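Local coordinates for ethanolamine utilization protein EutJ (Carboxydothermus hydrogenoformans Z-2901, PDB 3H1Q) that binds ATP within an actin-like ATPase fold and probably serves in bacterial ethanolamine utilization, at residues A[14-18]-A[19-23]; A[33-37]-A[38-42]; A[74-77]-A[78-82]. All coordinates share one frame; numbering follows the deposited sequence.

Contact 1: A[14-18]-A[19-23]; sequences NDLIV and REIVN
D15 and R19, one helical turn apart, are paired through both backbone and side chain. The R19 amide donates to D15 O at 2.7 Å, and a salt bridge joins R19 NE to D15 OD1 at 3.1 Å. The oxygen lies close to the guanidinium plane at the NE edge and is met nearly head-on along its C-O bond, although carboxylate and guanidinium planes are turned 48° apart. R19 reaches it by bending at chi2 (-75°), which brings NE round to the D15 carboxylate; V18 CG1 sits over one guanidinium face, offset toward its rim. Here helix 3-18 ends in a Schellman motif, with E20 as the C-prime residue at positive phi, a position where glycine is commonest. I21 N bonds to L16 O at 3.2 Å, in the carbonyl plane and on a lone pair, whereas E20 N approaches I17 O, also at 3.2 Å, from well above that carbonyl's plane. The reversal carries I21 back across L16, and their side chains cross at about a right angle with L16 CD2 3.8 Å from I21 CG1. Leucine suits this inward position: CD1 also extends to N23 CB, 4.2 Å away, and the residue packs on P51. Farther out, E20 OE2 forms a salt bridge with K83 of helix 70-87, while N23 ND2 bonds to P51 O.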
loop_
_atom_site.group_PDB
_atom_site.type_symbol
_atom_site.label_atom_id
_atom_site.label_comp_id
_atom_site.label_asym_id
_atom_site.label_seq_id
_atom_site.Cartn_x
_atom_site.Cartn_y
_atom_site.Cartn_z
ATOM N N ASN A 14 -0.385 -11.005 -6.299
ATOM C CA ASN A 14 -1.409 -10.383 -7.114
ATOM C C ASN A 14 -2.447 -11.385 -7.645
ATOM O O ASN A 14 -3.657 -11.096 -7.684
ATOM C CB ASN A 14 -0.827 -9.613 -8.279
ATOM C CG ASN A 14 -1.892 -8.952 -9.072
ATOM O OD1 ASN A 14 -2.548 -8.078 -8.548
ATOM N ND2 ASN A 14 -2.116 -9.379 -10.322
ATOM N N ASP A 15 -1.952 -12.550 -8.071
ATOM C CA ASP A 15 -2.817 -13.606 -8.497
ATOM C C ASP A 15 -3.611 -14.255 -7.373
ATOM O O ASP A 15 -4.806 -14.504 -7.539
ATOM C CB ASP A 15 -2.039 -14.627 -9.289
ATOM C CG ASP A 15 -2.022 -14.288 -10.756
ATOM O OD1 ASP A 15 -3.090 -13.906 -11.307
ATOM O OD2 ASP A 15 -0.944 -14.381 -11.383
ATOM N N LEU A 16 -2.959 -14.533 -6.247
ATOM C CA LEU A 16 -3.657 -15.151 -5.135
ATOM C C LEU A 16 -4.888 -14.292 -4.866
ATOM O O LEU A 16 -6.013 -14.826 -4.785
ATOM C CB LEU A 16 -2.770 -15.299 -3.888
ATOM C CG LEU A 16 -1.521 -16.192 -4.066
ATOM C CD1 LEU A 16 -0.760 -16.372 -2.774
ATOM C CD2 LEU A 16 -1.802 -17.601 -4.657
ATOM N N ILE A 17 -4.679 -12.969 -4.811
ATOM C CA ILE A 17 -5.770 -12.042 -4.616
ATOM C C ILE A 17 -6.768 -12.081 -5.751
ATOM O O ILE A 17 -7.876 -12.532 -5.569
ATOM C CB ILE A 17 -5.285 -10.633 -4.405
ATOM C CG1 ILE A 17 -4.667 -10.512 -3.004
ATOM C CG2 ILE A 17 -6.441 -9.693 -4.550
ATOM C CD1 ILE A 17 -3.498 -9.593 -2.908
ATOM N N VAL A 18 -6.364 -11.652 -6.933
ATOM C CA VAL A 18 -7.267 -11.568 -8.071
ATOM C C VAL A 18 -7.918 -12.896 -8.547
ATOM O O VAL A 18 -9.107 -12.938 -8.819
ATOM C CB VAL A 18 -6.588 -10.860 -9.251
ATOM C CG1 VAL A 18 -7.553 -10.735 -10.400
ATOM C CG2 VAL A 18 -6.088 -9.497 -8.842
ATOM N N ARG A 19 -7.161 -13.977 -8.678
ATOM C CA ARG A 19 -7.780 -15.215 -9.173
ATOM C C ARG A 19 -8.320 -16.042 -8.015
ATOM O O ARG A 19 -8.740 -17.183 -8.205
ATOM C CB ARG A 19 -6.805 -16.050 -9.980
ATOM C CG ARG A 19 -5.958 -15.303 -10.892
ATOM C CD ARG A 19 -6.694 -14.852 -12.077
ATOM N NE ARG A 19 -5.905 -13.794 -12.706
ATOM C CZ ARG A 19 -6.230 -13.131 -13.819
ATOM N NH1 ARG A 19 -7.356 -13.391 -14.495
ATOM N NH2 ARG A 19 -5.404 -12.193 -14.266
ATOM N N GLU A 20 -8.291 -15.452 -6.815
ATOM C CA GLU A 20 -8.758 -16.106 -5.582
ATOM C C GLU A 20 -8.334 -17.567 -5.496
ATOM O O GLU A 20 -9.173 -18.449 -5.595
ATOM C CB GLU A 20 -10.279 -15.990 -5.468
ATOM C CG GLU A 20 -10.793 -14.554 -5.458
ATOM C CD GLU A 20 -12.317 -14.456 -5.353
ATOM O OE1 GLU A 20 -12.990 -15.505 -5.492
ATOM O OE2 GLU A 20 -12.841 -13.334 -5.125
ATOM N N ILE A 21 -7.034 -17.820 -5.373
ATOM C CA ILE A 21 -6.557 -19.157 -5.080
ATOM C C ILE A 21 -5.504 -18.990 -4.027
ATOM O O ILE A 21 -5.111 -17.860 -3.735
ATOM C CB ILE A 21 -5.947 -19.901 -6.316
ATOM C CG1 ILE A 21 -4.512 -19.392 -6.605
ATOM C CG2 ILE A 21 -6.944 -19.949 -7.510
ATOM C CD1 ILE A 21 -4.085 -19.258 -8.072
ATOM N N VAL A 22 -5.046 -20.109 -3.475
ATOM C CA VAL A 22 -3.991 -20.136 -2.462
ATOM C C VAL A 22 -2.725 -20.907 -2.880
ATOM O O VAL A 22 -2.740 -21.682 -3.839
ATOM C CB VAL A 22 -4.493 -20.766 -1.169
ATOM C CG1 VAL A 22 -5.610 -19.934 -0.603
ATOM C CG2 VAL A 22 -4.952 -22.158 -1.425
ATOM N N ASN A 23 -1.653 -20.690 -2.124
ATOM C CA ASN A 23 -0.372 -21.306 -2.343
ATOM C C ASN A 23 -0.213 -22.319 -1.241
ATOM O O ASN A 23 0.136 -21.957 -0.143
ATOM C CB ASN A 23 0.731 -20.233 -2.256
ATOM C CG ASN A 23 2.148 -20.757 -2.559
ATOM O OD1 ASN A 23 2.379 -21.945 -2.760
ATOM N ND2 ASN A 23 3.102 -19.839 -2.579
#

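Contact 2: A[33-37]-A[38-42]; sequences VDLGT and ADIVL. With ATP (adenosine-5'-triphosphate), chain C.
D34 and V41 form an antiparallel hydrogen-bonded pair in which the D34 amide donates almost straight to V41 O at 2.9 Å, and V41 N returns a bond to D34 O at 3.3 Å. The next pair, V33 with L42, is non-hydrogen-bonded and apolar. Along the V33 side chain, CB and CG1 both pass V41 O, CG1 at 3.8 Å. CG2, the other branch, meets L42 CD1, also at 3.8 Å, and the two side chains cross at a slant. These beta-branched and leucine side chains suit a buried face, and L42 continues onto L80 and V84 of helix 70-87. The opposite face carries D34 and V41 and packs on helix 263-269. At the turn, G36 leaves no room for a side chain, since a CB would run into D39 O and ATP O2B. A38 N donates to ATP O1B, a bond whose length is doubtful because the position of that oxygen is less certain. D39 holds CG between its backbone N and carbonyl carbon (chi1 51°), which swings the carboxylate up to the phosphates, OD1 beside the beta and OD2 beside the alpha group. D34 OD2 lies 3.3 Å from ATP O1G. An alanine in place of D39 would lose the carboxylate beside the alpha and beta phosphates and would probably leave a gap between them and W58 and L261, which the aspartate side chain touches. A beta hairpin with DLGT leading into its turn, set against the phosphates, is the first phosphate-binding loop of the actin-like ATPases.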
loop_
_atom_site.group_PDB
_atom_site.type_symbol
_atom_site.label_atom_id
_atom_site.label_comp_id
_atom_site.label_asym_id
_atom_site.label_seq_id
_atom_site.Cartn_x
_atom_site.Cartn_y
_atom_site.Cartn_z
ATOM N N VAL A 33 -2.961 -7.341 8.228
ATOM C CA VAL A 33 -4.028 -6.550 7.696
ATOM C C VAL A 33 -3.494 -5.144 7.472
ATOM O O VAL A 33 -2.778 -4.599 8.327
ATOM C CB VAL A 33 -5.230 -6.558 8.626
ATOM C CG1 VAL A 33 -6.381 -5.690 8.047
ATOM C CG2 VAL A 33 -5.691 -7.991 8.849
ATOM N N ASP A 34 -3.802 -4.600 6.295
ATOM C CA ASP A 34 -3.442 -3.248 5.941
ATOM C C ASP A 34 -4.688 -2.408 5.856
ATOM O O ASP A 34 -5.520 -2.580 4.940
ATOM C CB ASP A 34 -2.717 -3.222 4.603
ATOM C CG ASP A 34 -2.230 -1.811 4.219
ATOM O OD1 ASP A 34 -1.049 -1.506 4.534
ATOM O OD2 ASP A 34 -3.015 -0.999 3.617
ATOM N N LEU A 35 -4.821 -1.490 6.808
ATOM C CA LEU A 35 -5.946 -0.562 6.774
ATOM C C LEU A 35 -5.613 0.642 5.873
ATOM O O LEU A 35 -4.444 1.024 5.737
ATOM C CB LEU A 35 -6.373 -0.175 8.192
ATOM C CG LEU A 35 -6.839 -1.366 9.054
ATOM C CD1 LEU A 35 -7.230 -0.932 10.442
ATOM C CD2 LEU A 35 -8.000 -2.115 8.397
ATOM N N GLY A 36 -6.599 1.214 5.195
ATOM C CA GLY A 36 -6.237 2.192 4.183
ATOM C C GLY A 36 -7.338 3.081 3.665
ATOM O O GLY A 36 -8.559 2.836 3.851
ATOM N N THR A 37 -6.880 4.125 3.003
ATOM C CA THR A 37 -7.714 5.138 2.425
ATOM C C THR A 37 -8.573 4.637 1.285
ATOM O O THR A 37 -9.695 5.114 1.087
ATOM C CB THR A 37 -6.812 6.158 1.817
ATOM O OG1 THR A 37 -5.745 6.399 2.739
ATOM C CG2 THR A 37 -7.571 7.414 1.506
ATOM N N ALA A 38 -8.047 3.718 0.484
ATOM C CA ALA A 38 -8.782 3.375 -0.704
ATOM C C ALA A 38 -9.095 1.929 -0.711
ATOM O O ALA A 38 -9.992 1.519 -1.448
ATOM C CB ALA A 38 -8.046 3.770 -1.924
ATOM N N ASP A 39 -8.387 1.162 0.127
ATOM C CA ASP A 39 -8.569 -0.303 0.184
ATOM C C ASP A 39 -8.141 -0.967 1.499
ATOM O O ASP A 39 -7.315 -0.435 2.256
ATOM C CB ASP A 39 -7.818 -0.976 -0.976
ATOM C CG ASP A 39 -6.367 -0.520 -1.075
ATOM O OD1 ASP A 39 -5.498 -0.877 -0.201
ATOM O OD2 ASP A 39 -6.111 0.243 -2.047
ATOM N N ILE A 40 -8.699 -2.147 1.754
ATOM C CA ILE A 40 -8.277 -2.974 2.856
ATOM C C ILE A 40 -7.763 -4.257 2.232
ATOM O O ILE A 40 -8.364 -4.807 1.277
ATOM C CB ILE A 40 -9.449 -3.269 3.815
ATOM C CG1 ILE A 40 -9.880 -1.990 4.522
ATOM C CG2 ILE A 40 -9.080 -4.359 4.860
ATOM C CD1 ILE A 40 -11.114 -2.151 5.382
ATOM N N VAL A 41 -6.631 -4.713 2.752
ATOM C CA VAL A 41 -5.968 -5.863 2.215
ATOM C C VAL A 41 -5.648 -6.770 3.389
ATOM O O VAL A 41 -5.179 -6.308 4.455
ATOM C CB VAL A 41 -4.653 -5.492 1.443
ATOM C CG1 VAL A 41 -3.893 -6.775 0.961
ATOM C CG2 VAL A 41 -4.962 -4.562 0.270
ATOM N N LEU A 42 -5.895 -8.063 3.185
ATOM C CA LEU A 42 -5.504 -9.069 4.133
ATOM C C LEU A 42 -4.574 -9.988 3.371
ATOM O O LEU A 42 -4.894 -10.374 2.242
ATOM C CB LEU A 42 -6.737 -9.838 4.592
ATOM C CG LEU A 42 -6.465 -11.216 5.185
ATOM C CD1 LEU A 42 -6.225 -11.078 6.667
ATOM C CD2 LEU A 42 -7.639 -12.088 4.927
HETATM P PG ATP C . -2.051 2.522 1.820
HETATM O O1G ATP C . -2.319 1.150 1.220
HETATM O O2G ATP C . -1.052 3.340 1.047
HETATM O O3G ATP C . -1.649 2.476 3.289
HETATM P PB ATP C . -4.499 2.968 0.546
HETATM O O1B ATP C . -5.635 3.926 0.450
HETATM O O2B ATP C . -4.872 1.517 0.685
HETATM O O3B ATP C . -3.411 3.379 1.652
HETATM P PA ATP C . -3.016 2.183 -1.891
HETATM O O1A ATP C . -3.662 0.832 -1.790
HETATM O O2A ATP C . -1.521 2.277 -1.719
HETATM O O3A ATP C . -3.621 3.211 -0.792
HETATM O "O5'" ATP C . -3.501 2.911 -3.234
HETATM C "C5'" ATP C . -4.848 3.189 -3.576
HETATM C "C4'" ATP C . -4.735 4.070 -4.801
HETATM O "O4'" ATP C . -4.019 3.365 -5.820
HETATM C "C3'" ATP C . -6.091 4.386 -5.386
HETATM O "O3'" ATP C . -6.198 5.778 -5.701
HETATM C "C2'" ATP C . -6.134 3.645 -6.695
HETATM O "O2'" ATP C . -6.871 4.364 -7.676
HETATM C "C1'" ATP C . -4.673 3.487 -7.080
HETATM N N9 ATP C . -4.651 2.356 -8.069
HETATM C C8 ATP C . -4.974 1.059 -7.869
HETATM N N7 ATP C . -4.922 0.340 -9.024
HETATM C C5 ATP C . -4.573 1.179 -10.014
HETATM C C6 ATP C . -4.323 1.092 -11.480
HETATM N N6 ATP C . -4.435 -0.076 -12.154
HETATM N N1 ATP C . -3.970 2.228 -12.136
HETATM C C2 ATP C . -3.840 3.417 -11.521
HETATM N N3 ATP C . -4.037 3.569 -10.195
HETATM C C4 ATP C . -4.403 2.510 -9.390
#

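Contact 3: A[74-77]-A[78-82]; sequences IQIV and RELKA
I76 and L80 pack against each other along one side of the helix, their side chains crossing at a slant with I76 CG2 3.9 Å from L80 CD1. The isoleucine sends CG2 anti to its own nitrogen (chi1 -59° for CG1), toward the following turn, and that leaves CG1 and CD1 to run out beside E79. There CD1 comes to 3.3 Å from E79 OE1, the two side chains lying side by side and pointing the same way. E79 has its CG between backbone N and carbonyl carbon (chi1 82°), an unusual setting in a helix, which turns the chain back over the preceding turn; beyond CG it is extended, and OE2 forms a salt bridge with K57. Between the side chains of I74 and R78 the contact is hydrocarbon to hydrocarbon: CD of the arginine passes I74 CG2 at 3.7 Å before the chain bends at chi3. Arginine fits here because a methylene of its long chain can lie against the isoleucine while the charged end leads away. The backbone hydrogen bonds are those of a regular alpha-helix, R78 N to I74 O at 2.6 Å and K81 N to V77 O at 2.8 Å. K81 NZ has its partners in E85 and L92 O. Through I76 and L80, helix 70-87 rests on I40 and L42 of strand 39-45 and on strand 51-58, while V77 and I74 face V114 of helix 110-117.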
loop_
_atom_site.group_PDB
_atom_site.type_symbol
_atom_site.label_atom_id
_atom_site.label_comp_id
_atom_site.label_asym_id
_atom_site.label_seq_id
_atom_site.Cartn_x
_atom_site.Cartn_y
_atom_site.Cartn_z
ATOM N N ILE A 74 -14.640 -3.501 10.248
ATOM C CA ILE A 74 -14.749 -4.840 10.830
ATOM C C ILE A 74 -15.515 -5.770 9.917
ATOM O O ILE A 74 -15.076 -6.905 9.649
ATOM C CB ILE A 74 -15.356 -4.763 12.220
ATOM C CG1 ILE A 74 -14.355 -4.097 13.167
ATOM C CG2 ILE A 74 -15.753 -6.142 12.741
ATOM C CD1 ILE A 74 -14.881 -3.860 14.555
ATOM N N GLN A 75 -16.632 -5.272 9.395
ATOM C CA GLN A 75 -17.329 -5.978 8.324
ATOM C C GLN A 75 -16.392 -6.436 7.199
ATOM O O GLN A 75 -16.430 -7.625 6.813
ATOM C CB GLN A 75 -18.418 -5.111 7.722
ATOM C CG GLN A 75 -19.818 -5.430 8.183
ATOM C CD GLN A 75 -20.561 -4.163 8.607
ATOM O OE1 GLN A 75 -20.103 -3.439 9.498
ATOM N NE2 GLN A 75 -21.697 -3.880 7.960
ATOM N N ILE A 76 -15.578 -5.496 6.672
ATOM C CA ILE A 76 -14.615 -5.774 5.580
ATOM C C ILE A 76 -13.563 -6.782 6.046
ATOM O O ILE A 76 -13.438 -7.861 5.455
ATOM C CB ILE A 76 -13.921 -4.488 4.988
ATOM C CG1 ILE A 76 -14.937 -3.473 4.422
ATOM C CG2 ILE A 76 -12.867 -4.864 3.925
ATOM C CD1 ILE A 76 -15.812 -4.010 3.295
ATOM N N VAL A 77 -12.824 -6.472 7.104
ATOM C CA VAL A 77 -11.868 -7.463 7.582
ATOM C C VAL A 77 -12.548 -8.814 7.793
ATOM O O VAL A 77 -12.053 -9.848 7.345
ATOM C CB VAL A 77 -11.213 -7.047 8.856
ATOM C CG1 VAL A 77 -10.301 -8.154 9.371
ATOM C CG2 VAL A 77 -10.466 -5.762 8.613
ATOM N N ARG A 78 -13.706 -8.811 8.453
ATOM C CA ARG A 78 -14.424 -10.061 8.629
ATOM C C ARG A 78 -14.670 -10.754 7.305
ATOM O O ARG A 78 -14.369 -11.935 7.181
ATOM C CB ARG A 78 -15.686 -9.876 9.448
ATOM C CG ARG A 78 -15.332 -9.901 10.900
ATOM C CD ARG A 78 -16.509 -9.677 11.802
ATOM N NE ARG A 78 -17.577 -10.647 11.579
ATOM C CZ ARG A 78 -17.766 -11.744 12.300
ATOM N NH1 ARG A 78 -16.943 -12.038 13.308
ATOM N NH2 ARG A 78 -18.778 -12.554 11.995
ATOM N N GLU A 79 -15.164 -10.034 6.300
ATOM C CA GLU A 79 -15.527 -10.713 5.050
ATOM C C GLU A 79 -14.286 -11.260 4.301
ATOM O O GLU A 79 -14.342 -12.329 3.665
ATOM C CB GLU A 79 -16.472 -9.864 4.172
ATOM C CG GLU A 79 -15.837 -8.793 3.283
ATOM C CD GLU A 79 -16.823 -7.622 2.942
ATOM O OE1 GLU A 79 -17.306 -6.900 3.882
ATOM O OE2 GLU A 79 -17.106 -7.417 1.720
ATOM N N LEU A 80 -13.167 -10.538 4.443
ATOM C CA LEU A 80 -11.892 -10.948 3.889
ATOM C C LEU A 80 -11.403 -12.210 4.583
ATOM O O LEU A 80 -11.167 -13.224 3.909
ATOM C CB LEU A 80 -10.851 -9.831 3.995
ATOM C CG LEU A 80 -11.170 -8.506 3.304
ATOM C CD1 LEU A 80 -10.035 -7.577 3.508
ATOM C CD2 LEU A 80 -11.472 -8.655 1.813
ATOM N N LYS A 81 -11.279 -12.160 5.913
ATOM C CA LYS A 81 -10.878 -13.324 6.697
ATOM C C LYS A 81 -11.642 -14.562 6.288
ATOM O O LYS A 81 -11.076 -15.653 6.227
ATOM C CB LYS A 81 -11.110 -13.102 8.172
ATOM C CG LYS A 81 -10.418 -14.112 9.040
ATOM C CD LYS A 81 -10.373 -13.644 10.475
ATOM C CE LYS A 81 -11.373 -14.392 11.337
ATOM N NZ LYS A 81 -10.823 -15.690 11.796
ATOM N N ALA A 82 -12.919 -14.401 5.984
ATOM C CA ALA A 82 -13.724 -15.552 5.653
ATOM C C ALA A 82 -13.442 -16.016 4.256
ATOM O O ALA A 82 -13.460 -17.201 3.992
ATOM C CB ALA A 82 -15.170 -15.248 5.813
#

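Along the chain the three contacts follow in order: contact 1 closes helix 3-18, contact 2 is the hairpin of strands 30-34 and 39-45, and contact 3 lies in helix 70-87. Contact 1 stands about 17 Å, centre to centre, from each of the others and touches neither. Contacts 2 and 3 lie about 11 Å apart between centres and do touch, with I40 CD1 3.5 Å from I76 CG2. The hairpin belongs to the five-stranded sheet, one of whose faces helix 70-87 covers; the loop of contact 1 reaches the far end of that helix. Of the three, only contact 2 meets ATP; contact 3 packs against the face of the hairpin that carries I40 and L42.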